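Acetyl-CoA acetyltransferase A (PDB 6BJA) probably catalyses, as a thiolase-family acetyl-CoA C-acetyltransferase, the making or breaking of carbon-carbon bonds in acyl-CoA thioesters, and binds coenzyme A. Local coordinates at residues A[162-167]-A[239-244]; A[231-236]-A[249-254]. All blocks are in the same frame, centred on the assembly; numbering follows the deposited sequence.

Contact 1. Residues A[162-167]-A[239-244]; sequences MGLCAE and AFLKDG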
loop_
_atom_site.group_PDB
_atom_site.type_symbol
_atom_site.label_atom_id
_atom_site.label_comp_id
_atom_site.label_asym_id
_atom_site.label_seq_id
_atom_site.Cartn_x
_atom_site.Cartn_y
_atom_site.Cartn_z
ATOM N N MET A 162 19.705 5.020 -15.691
ATOM C CA MET A 162 20.462 4.815 -16.915
ATOM C C MET A 162 20.791 6.171 -17.577
ATOM O O MET A 162 21.857 6.317 -18.154
ATOM C CB MET A 162 19.710 3.901 -17.880
ATOM C CG MET A 162 19.713 2.397 -17.443
ATOM S SD MET A 162 18.853 1.398 -18.669
ATOM C CE MET A 162 17.169 1.983 -18.591
ATOM N N GLY A 163 19.906 7.152 -17.458
ATOM C CA GLY A 163 20.183 8.461 -18.044
ATOM C C GLY A 163 21.355 9.182 -17.405
ATOM O O GLY A 163 22.038 9.962 -18.067
ATOM N N LEU A 164 21.600 8.959 -16.122
ATOM C CA LEU A 164 22.787 9.513 -15.486
ATOM C C LEU A 164 24.029 8.813 -15.992
ATOM O O LEU A 164 25.040 9.447 -16.249
ATOM C CB LEU A 164 22.708 9.397 -13.963
ATOM C CG LEU A 164 23.884 10.020 -13.207
ATOM C CD1 LEU A 164 24.117 11.486 -13.600
ATOM C CD2 LEU A 164 23.635 9.912 -11.722
ATOM N N CYS A 165 23.968 7.492 -16.113
ATOM C CA CYS A 165 25.052 6.729 -16.709
ATOM C C CYS A 165 25.392 7.240 -18.108
ATOM O O CYS A 165 26.549 7.373 -18.480
ATOM C CB CYS A 165 24.685 5.252 -16.788
ATOM S SG CYS A 165 24.489 4.435 -15.152
ATOM N N ALA A 166 24.372 7.510 -18.895
ATOM C CA ALA A 166 24.602 7.900 -20.280
ATOM C C ALA A 166 25.330 9.248 -20.387
ATOM O O ALA A 166 25.966 9.531 -21.408
ATOM C CB ALA A 166 23.283 7.929 -21.029
ATOM N N GLU A 167 25.206 10.085 -19.361
ATOM C CA GLU A 167 25.948 11.345 -19.326
ATOM C C GLU A 167 27.448 11.105 -19.385
ATOM O O GLU A 167 28.194 11.946 -19.901
ATOM C CB GLU A 167 25.621 12.166 -18.078
ATOM C CG GLU A 167 24.235 12.780 -18.017
ATOM C CD GLU A 167 24.063 14.031 -18.885
ATOM O OE1 GLU A 167 24.974 14.354 -19.689
ATOM O OE2 GLU A 167 23.005 14.668 -18.744
ATOM N N ALA A 239 17.623 16.257 -16.752
ATOM C CA ALA A 239 16.773 15.430 -15.897
ATOM C C ALA A 239 17.539 14.524 -14.950
ATOM O O ALA A 239 16.975 14.063 -13.954
ATOM C CB ALA A 239 15.867 14.589 -16.758
ATOM N N PHE A 240 18.798 14.252 -15.263
ATOM C CA PHE A 240 19.577 13.246 -14.533
ATOM C C PHE A 240 20.804 13.797 -13.829
ATOM O O PHE A 240 21.218 13.275 -12.784
ATOM C CB PHE A 240 19.994 12.139 -15.496
ATOM C CG PHE A 240 18.836 11.464 -16.148
ATOM C CD1 PHE A 240 18.020 10.621 -15.422
ATOM C CD2 PHE A 240 18.538 11.689 -17.469
ATOM C CE1 PHE A 240 16.948 10.008 -16.000
ATOM C CE2 PHE A 240 17.459 11.082 -18.061
ATOM C CZ PHE A 240 16.657 10.221 -17.317
ATOM N N LEU A 241 21.394 14.847 -14.396
ATOM C CA LEU A 241 22.619 15.417 -13.868
ATOM C C LEU A 241 22.401 16.906 -13.708
ATOM O O LEU A 241 22.150 17.602 -14.687
ATOM C CB LEU A 241 23.801 15.119 -14.801
ATOM C CG LEU A 241 25.164 15.698 -14.434
ATOM C CD1 LEU A 241 25.586 15.296 -13.028
ATOM C CD2 LEU A 241 26.206 15.261 -15.450
ATOM N N LYS A 242 22.479 17.396 -12.474
ATOM C CA LYS A 242 22.016 18.750 -12.187
ATOM C C LYS A 242 23.112 19.637 -11.615
ATOM O O LYS A 242 22.832 20.655 -10.986
ATOM C CB LYS A 242 20.825 18.680 -11.235
ATOM C CG LYS A 242 19.692 17.818 -11.776
ATOM C CD LYS A 242 18.741 17.397 -10.686
ATOM C CE LYS A 242 17.645 16.510 -11.243
ATOM N NZ LYS A 242 16.770 17.279 -12.157
ATOM N N ASP A 243 24.363 19.259 -11.871
ATOM C CA ASP A 243 25.510 19.994 -11.356
ATOM C C ASP A 243 25.959 21.082 -12.328
ATOM O O ASP A 243 27.013 21.692 -12.141
ATOM C CB ASP A 243 26.664 19.031 -11.060
ATOM C CG ASP A 243 27.328 18.480 -12.318
ATOM O OD1 ASP A 243 26.832 18.710 -13.449
ATOM O OD2 ASP A 243 28.359 17.791 -12.159
ATOM N N GLY A 244 25.167 21.300 -13.374
ATOM C CA GLY A 244 25.458 22.310 -14.374
ATOM C C GLY A 244 26.052 21.769 -15.662
ATOM O O GLY A 244 26.083 22.480 -16.667
HETATM O O HOH W 1 20.764 14.975 -17.384
#
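In the coenzyme A pocket of this thiolase, to which Met162 and Phe240 belong, the first turn of helix 162-172 packs against the loop 239-244, with Gly163 set over the ring of Phe240. The evidence for a CH-pi contact is direct: Gly163 CA lies 3.7 Å from the ring centroid and 10° off the ring normal, which places it over the centre rather than the rim. The opposite face is partly covered by Ala239 CB, offset toward the rim, and coenzyme A also touches Phe240. Lacking a beta carbon, Gly163 lets the ring lie directly against its CA; the position a CB would take falls too close to Phe240 CE2. Phe240 CG sits anti to its own carbonyl carbon (chi1 -59°), beside the backbone N, and comes to 3.6 Å from Gly163 C.

Beyond the ring the two leucines take over, their side chains crossing at about a right angle. Leu164 extends CG anti to its backbone N (chi1 -177°), and its CD1 branch touches both Phe240 O and, at 3.8 Å, Leu241 CB. The aliphatic part of Glu167 completes the patch, with CG 4.0 Å from Leu241 CB. In its carboxylate, OE1 is hydrogen-bonded to Thr247 OG1 and OE2 to Ile248 N, both further along the same loop. No direct hydrogen bond joins the two segments. A water bridges them instead, donating to Glu167 OE2 at 2.6 Å and accepting from Phe240 N at 3.0 Å.

Contact 2. Residues A[231-236]-A[249-254]; sequences EKVPAL and TAANAS. With COA (coenzyme A), chain C.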
loop_
_atom_site.group_PDB
_atom_site.type_symbol
_atom_site.label_atom_id
_atom_site.label_comp_id
_atom_site.label_asym_id
_atom_site.label_seq_id
_atom_site.Cartn_x
_atom_site.Cartn_y
_atom_site.Cartn_z
ATOM N N GLU A 231 9.563 24.334 -29.269
ATOM C CA GLU A 231 10.115 25.524 -28.637
ATOM C C GLU A 231 10.487 25.257 -27.175
ATOM O O GLU A 231 11.234 26.031 -26.569
ATOM C CB GLU A 231 9.133 26.705 -28.752
ATOM C CG GLU A 231 7.775 26.493 -28.106
ATOM C CD GLU A 231 6.755 25.814 -29.019
ATOM O OE1 GLU A 231 7.092 25.456 -30.178
ATOM O OE2 GLU A 231 5.603 25.646 -28.566
ATOM N N LYS A 232 10.007 24.145 -26.626
ATOM C CA LYS A 232 10.228 23.788 -25.229
ATOM C C LYS A 232 11.545 23.024 -25.028
ATOM O O LYS A 232 12.096 22.977 -23.927
ATOM C CB LYS A 232 9.046 22.958 -24.742
ATOM C CG LYS A 232 8.842 22.937 -23.254
ATOM C CD LYS A 232 7.443 22.435 -22.925
ATOM C CE LYS A 232 7.051 22.816 -21.517
ATOM N NZ LYS A 232 5.894 22.013 -21.027
ATOM N N VAL A 233 12.066 22.465 -26.113
ATOM C CA VAL A 233 13.215 21.569 -26.038
ATOM C C VAL A 233 14.466 22.252 -25.456
ATOM O O VAL A 233 15.123 21.695 -24.598
ATOM C CB VAL A 233 13.524 20.981 -27.435
ATOM C CG1 VAL A 233 14.879 20.268 -27.463
ATOM C CG2 VAL A 233 12.391 20.036 -27.866
ATOM N N PRO A 234 14.815 23.458 -25.930
ATOM C CA PRO A 234 15.992 24.087 -25.321
ATOM C C PRO A 234 15.726 24.668 -23.943
ATOM O O PRO A 234 16.670 25.090 -23.273
ATOM C CB PRO A 234 16.342 25.201 -26.321
ATOM C CG PRO A 234 15.076 25.482 -27.023
ATOM C CD PRO A 234 14.392 24.162 -27.149
ATOM N N ALA A 235 14.471 24.724 -23.535
ATOM C CA ALA A 235 14.115 25.320 -22.252
ATOM C C ALA A 235 14.180 24.309 -21.121
ATOM O O ALA A 235 14.237 24.684 -19.945
ATOM C CB ALA A 235 12.730 25.920 -22.323
ATOM N N LEU A 236 14.144 23.025 -21.468
ATOM C CA LEU A 236 14.145 21.984 -20.456
ATOM C C LEU A 236 15.441 21.946 -19.673
ATOM O O LEU A 236 16.512 22.211 -20.211
ATOM C CB LEU A 236 13.912 20.618 -21.100
ATOM C CG LEU A 236 12.617 20.424 -21.869
ATOM C CD1 LEU A 236 12.525 18.978 -22.285
ATOM C CD2 LEU A 236 11.406 20.834 -21.052
ATOM N N THR A 249 17.758 15.389 -21.262
ATOM C CA THR A 249 16.484 15.936 -20.815
ATOM C C THR A 249 15.355 14.996 -21.172
ATOM O O THR A 249 15.556 14.035 -21.913
ATOM C CB THR A 249 16.168 17.274 -21.477
ATOM O OG1 THR A 249 15.840 17.045 -22.846
ATOM C CG2 THR A 249 17.352 18.213 -21.389
ATOM N N ALA A 250 14.150 15.324 -20.721
ATOM C CA ALA A 250 12.983 14.520 -21.087
ATOM C C ALA A 250 12.799 14.479 -22.595
ATOM O O ALA A 250 12.306 13.484 -23.117
ATOM C CB ALA A 250 11.726 15.050 -20.415
ATOM N N ALA A 251 13.197 15.540 -23.303
ATOM C CA ALA A 251 12.972 15.613 -24.733
ATOM C C ALA A 251 14.000 14.817 -25.533
ATOM O O ALA A 251 13.659 14.295 -26.586
ATOM C CB ALA A 251 12.969 17.084 -25.204
ATOM N N ASN A 252 15.241 14.698 -25.055
ATOM C CA ASN A 252 16.241 13.992 -25.864
ATOM C C ASN A 252 16.522 12.607 -25.291
ATOM O O ASN A 252 17.463 11.938 -25.708
ATOM C CB ASN A 252 17.531 14.827 -26.047
ATOM C CG ASN A 252 18.224 15.183 -24.758
ATOM O OD1 ASN A 252 18.302 14.378 -23.853
ATOM N ND2 ASN A 252 18.810 16.404 -24.701
ATOM N N ALA A 253 15.677 12.179 -24.347
ATOM C CA ALA A 253 15.686 10.792 -23.852
ATOM C C ALA A 253 14.446 10.109 -24.349
ATOM O O ALA A 253 13.447 10.762 -24.553
ATOM C CB ALA A 253 15.712 10.737 -22.356
ATOM N N SER A 254 14.493 8.796 -24.482
ATOM C CA SER A 254 13.274 8.070 -24.797
ATOM C C SER A 254 12.304 8.128 -23.621
ATOM O O SER A 254 12.649 8.480 -22.497
ATOM C CB SER A 254 13.558 6.616 -25.184
ATOM O OG SER A 254 14.122 5.894 -24.121
HETATM N N1A COA C . 9.334 18.096 -26.468
HETATM C C2A COA C . 9.179 19.172 -25.676
HETATM N N3A COA C . 9.007 19.099 -24.348
HETATM C C4A COA C . 8.984 17.909 -23.713
HETATM C C5A COA C . 9.156 16.683 -24.499
HETATM C C6A COA C . 9.339 16.842 -25.959
HETATM N N6A COA C . 9.510 15.777 -26.768
HETATM N N7A COA C . 9.090 15.661 -23.622
HETATM C C8A COA C . 8.894 16.191 -22.386
HETATM N N9A COA C . 8.838 17.544 -22.447
HETATM C C1B COA C . 8.622 18.514 -21.339
HETATM C C2B COA C . 7.197 18.383 -20.828
HETATM O O2B COA C . 6.339 19.379 -21.388
HETATM C C3B COA C . 7.284 18.550 -19.326
HETATM O O3B COA C . 6.640 19.780 -18.971
HETATM P P3B COA C . 7.312 21.074 -18.298
HETATM O O7A COA C . 8.561 21.423 -19.073
HETATM O O8A COA C . 6.324 22.215 -18.390
HETATM O O9A COA C . 7.653 20.783 -16.858
HETATM C C4B COA C . 8.769 18.380 -18.993
HETATM O O4B COA C . 9.494 18.296 -20.223
HETATM C C5B COA C . 8.983 17.073 -18.254
HETATM O O5B COA C . 8.635 16.044 -19.176
HETATM P P1A COA C . 7.519 14.916 -18.882
HETATM O O1A COA C . 6.217 15.502 -18.391
HETATM O O2A COA C . 7.276 14.082 -20.121
HETATM O O3A COA C . 8.091 13.992 -17.717
HETATM P P2A COA C . 7.071 13.102 -16.854
HETATM O O4A COA C . 6.180 13.994 -16.016
HETATM O O5A COA C . 6.253 12.188 -17.742
HETATM O O6A COA C . 8.041 12.235 -15.925
HETATM C CBP COA C . 8.979 10.094 -16.262
HETATM C CCP COA C . 9.133 11.572 -16.551
HETATM C CDP COA C . 9.007 9.924 -14.760
HETATM C CEP COA C . 7.619 9.561 -16.724
HETATM C CAP COA C . 10.197 9.330 -16.814
HETATM O OAP COA C . 10.145 7.990 -16.302
HETATM C C9P COA C . 10.283 9.317 -18.327
HETATM O O9P COA C . 9.328 9.618 -19.027
HETATM N N8P COA C . 11.428 8.964 -18.917
HETATM C C7P COA C . 12.649 8.598 -18.229
HETATM C C6P COA C . 13.814 8.622 -19.209
HETATM C C5P COA C . 14.288 7.209 -19.411
HETATM O O5P COA C . 15.234 6.762 -18.766
HETATM N N4P COA C . 13.596 6.491 -20.286
HETATM C C3P COA C . 13.901 5.087 -20.488
HETATM C C2P COA C . 14.799 4.800 -21.667
HETATM S S1P COA C . 16.076 3.620 -21.190
HETATM O O HOH W 2 15.944 19.117 -24.417
#
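Locally, 233-236 and 249-251 run in opposite senses, the CA atoms of Val233 and Ala251 lying 6.1 Å apart and those of Leu236 and Thr249 6.5 Å, with no direct hydrogen bond between the segments. Leu236 does most of the joining. Its CG stands anti to the carbonyl carbon, beside the backbone N (chi1 -60°), and its two methyls divide the work: CD1 meets Ala251 CB at 3.5 Å and also reaches Thr249, whereas CD2 packs on the ribose oxygen O4B of coenzyme A. Val233 adds its CG2 branch, 4.0 Å from Ala251 CB. The CG2 of Val233 and the CB of Ala251 approach the adenine from the same side of its plane, near N1A and C6A respectively.

Across the polar margin a water links the segments, donating to Val233 O at 2.7 Å and accepting from the hydroxyl OG1 of Thr249. That hydroxyl also accepts within its own turn: from Asn252 N, which makes an ST motif, and more weakly from Ala251 N. Asn252 answers through OD1, which takes the Thr249 N-H in a nearly straight bond (2.8 Å from N to OD1, 168°), although the donor lies 39° out of the carbonyl plane. The carboxamide nitrogen ND2 is held by Asp181 of helix 177-197 and by Thr247 O.

At one end the extended chain of Lys232 brings NZ to three oxygens, O2B, O3B and O8A, with NZ 2.7 Å from the phosphate oxygen O8A; at the other, Ser254 O accepts from N4P of the pantetheine at 3.1 Å. Together the two loop segments form part of the coenzyme A pocket of this thiolase, from 3'-phosphate and adenine to the pantetheine arm.

Overall arrangement
Following the chain, 162-167 opens helix 162-172; helix 177-197 comes next, and then the long loop between strands 218-219 and 257-267 supplies 231-236, 239-244 and 249-254 in turn. Contact 1 closes a span of 71 intervening residues, including helix 177-197, whereas contact 2 closes a short loop of 12 intervening residues. The two cross rather than nest, because 239-244 lies inside the span closed by contact 2 while 249-254 falls beyond contact 1. Their centres are 13 Å apart. Contact 1 ties the loop to helix 162-172, contact 2 ties it to itself, and coenzyme A touches both.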